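PDB 5LG5: allantoin racemase from Pseudomonas fluorescens, which interconverts the two enantiomers of allantoin and probably also racemises 5-monosubstituted hydantoins. Local coordinates for residues A109-T115 with C136-S142. Numbering follows the deposited sequence.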
loop_
_atom_site.group_PDB
_atom_site.type_symbol
_atom_site.label_atom_id
_atom_site.label_comp_id
_atom_site.label_asym_id
_atom_site.label_seq_id
_atom_site.Cartn_x
_atom_site.Cartn_y
_atom_site.Cartn_z
ATOM N N ALA E 109 -8.589 11.345 11.132
ATOM C CA ALA E 109 -9.250 10.688 10.011
ATOM C C ALA E 109 -10.504 11.466 9.631
ATOM O O ALA E 109 -11.147 12.076 10.499
ATOM C CB ALA E 109 -9.600 9.224 10.379
ATOM N N TYR E 110 -10.840 11.472 8.337
ATOM C CA TYR E 110 -12.055 12.147 7.870
ATOM C C TYR E 110 -12.966 11.146 7.159
ATOM O O TYR E 110 -12.505 10.125 6.655
ATOM C CB TYR E 110 -11.729 13.338 6.946
ATOM C CG TYR E 110 -11.195 12.915 5.591
ATOM C CD1 TYR E 110 -9.835 12.770 5.380
ATOM C CD2 TYR E 110 -12.051 12.647 4.529
ATOM C CE1 TYR E 110 -9.339 12.368 4.162
ATOM C CE2 TYR E 110 -11.557 12.253 3.293
ATOM C CZ TYR E 110 -10.200 12.118 3.129
ATOM O OH TYR E 110 -9.698 11.725 1.922
ATOM N N SER E 111 -14.262 11.437 7.126
ATOM C CA SER E 111 -15.187 10.652 6.312
ATOM C C SER E 111 -15.939 11.562 5.369
ATOM O O SER E 111 -16.165 12.738 5.655
ATOM C CB SER E 111 -16.179 9.833 7.164
ATOM O OG SER E 111 -15.567 8.683 7.726
ATOM N N VAL E 112 -16.294 11.023 4.219
ATOM C CA VAL E 112 -17.069 11.762 3.259
ATOM C C VAL E 112 -18.490 11.236 3.264
ATOM O O VAL E 112 -18.704 10.031 3.218
ATOM C CB VAL E 112 -16.459 11.615 1.848
ATOM C CG1 VAL E 112 -17.263 12.423 0.832
ATOM C CG2 VAL E 112 -14.982 12.041 1.864
ATOM N N VAL E 113 -19.461 12.132 3.338
ATOM C CA VAL E 113 -20.845 11.714 3.208
ATOM C C VAL E 113 -21.345 12.190 1.868
ATOM O O VAL E 113 -21.370 13.389 1.602
ATOM C CB VAL E 113 -21.755 12.272 4.315
ATOM C CG1 VAL E 113 -23.195 11.878 4.028
ATOM C CG2 VAL E 113 -21.306 11.769 5.689
ATOM N N THR E 114 -21.717 11.257 1.004
ATOM C CA THR E 114 -22.178 11.654 -0.319
ATOM C C THR E 114 -23.658 11.327 -0.460
ATOM O O THR E 114 -24.347 11.058 0.538
ATOM C CB THR E 114 -21.321 11.008 -1.465
ATOM O OG1 THR E 114 -21.691 11.555 -2.740
ATOM C CG2 THR E 114 -21.469 9.495 -1.492
ATOM N N THR E 115 -24.123 11.363 -1.706
ATOM C CA THR E 115 -25.521 11.180 -2.057
ATOM C C THR E 115 -25.874 9.718 -2.257
ATOM O O THR E 115 -26.380 9.051 -1.349
ATOM C CB THR E 115 -25.812 11.922 -3.360
ATOM O OG1 THR E 115 -24.752 11.651 -4.296
ATOM C CG2 THR E 115 -25.887 13.420 -3.095
ATOM N N CYS E 136 -8.699 8.820 5.018
ATOM C CA CYS E 136 -10.142 8.709 4.883
ATOM C C CYS E 136 -10.668 7.492 5.654
ATOM O O CYS E 136 -10.322 6.348 5.346
ATOM C CB CYS E 136 -10.545 8.637 3.405
ATOM S SG CYS E 136 -12.332 8.592 3.163
ATOM N N ALA E 137 -11.492 7.739 6.669
ATOM C CA ALA E 137 -12.089 6.649 7.439
ATOM C C ALA E 137 -13.173 5.905 6.641
ATOM O O ALA E 137 -13.358 4.697 6.806
ATOM C CB ALA E 137 -12.651 7.169 8.755
ATOM N N SER E 138 -13.886 6.634 5.785
ATOM C CA SER E 138 -14.934 6.052 4.958
ATOM C C SER E 138 -15.541 7.085 4.024
ATOM O O SER E 138 -15.446 8.298 4.250
ATOM C CB SER E 138 -16.043 5.441 5.829
ATOM O OG SER E 138 -16.608 6.408 6.697
ATOM N N VAL E 139 -16.157 6.589 2.961
ATOM C CA VAL E 139 -17.024 7.397 2.134
ATOM C C VAL E 139 -18.397 6.783 2.238
ATOM O O VAL E 139 -18.578 5.608 1.917
ATOM C CB VAL E 139 -16.554 7.401 0.672
ATOM C CG1 VAL E 139 -17.536 8.219 -0.225
ATOM C CG2 VAL E 139 -15.140 7.936 0.599
ATOM N N ARG E 140 -19.360 7.557 2.719
ATOM C CA ARG E 140 -20.693 7.025 2.974
ATOM C C ARG E 140 -21.758 7.756 2.188
ATOM O O ARG E 140 -21.694 8.977 2.015
ATOM C CB ARG E 140 -21.033 7.129 4.456
ATOM C CG ARG E 140 -20.205 6.250 5.340
ATOM C CD ARG E 140 -20.749 6.293 6.745
ATOM N NE ARG E 140 -20.297 5.141 7.499
ATOM C CZ ARG E 140 -21.072 4.111 7.797
ATOM N NH1 ARG E 140 -22.347 4.121 7.429
ATOM N NH2 ARG E 140 -20.575 3.092 8.482
ATOM N N ALA E 141 -22.764 7.009 1.757
ATOM C CA ALA E 141 -23.858 7.588 0.999
ATOM C C ALA E 141 -25.077 7.799 1.888
ATOM O O ALA E 141 -25.480 6.909 2.622
ATOM C CB ALA E 141 -24.214 6.689 -0.185
ATOM N N SER E 142 -25.676 8.975 1.795
ATOM C CA SER E 142 -26.896 9.252 2.537
ATOM C C SER E 142 -28.064 8.457 1.951
ATOM O O SER E 142 -29.024 8.155 2.653
ATOM C CB SER E 142 -27.181 10.753 2.526
ATOM O OG SER E 142 -27.446 11.191 1.214
#
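Ala109, just before strand 110-114, sets its CB 4.0 Å from Ala137 CB in the parallel neighbour 136-141. The Tyr110 ring lies over Cys136: the cysteine CA sits 3.9 Å from the ring centroid, a CH-pi contact, with SG oblique at 4.4 Å. Tyr110 O accepts a hydrogen bond from Ala137 N (2.6 Å). Here the second strand carries a beta bulge: Ala137, with nearly helical backbone angles, is the extra residue between the pairs Tyr110-Cys136 and Val112-Val139. Ser111 OG donates to Ser138 OG (2.7 Å), which also bonds Asp171. Past the bulge the pairing is regular. Val112 N donates to Ser138 O (2.9 Å) and Val112 O accepts from Arg140 N (2.6 Å), while Val112 CB packs 4.1 Å from Val139 CG2. Thr114 N makes a very short 2.5 Å hydrogen bond to Arg140 O, and Ser142 N donates to Thr114 O (2.8 Å). Strand 136-141 edges this chain's second parallel sheet; 175-179 flanks 110-114 on its other side. Helix 120-129, within the beta-alpha-beta crossover joining the two strands, packs on the Tyr110, Thr114 and Val139 face; helix 153-171 takes the Ser111, Val113 and Arg140 face, where Arg140 salt-bridges Asp171.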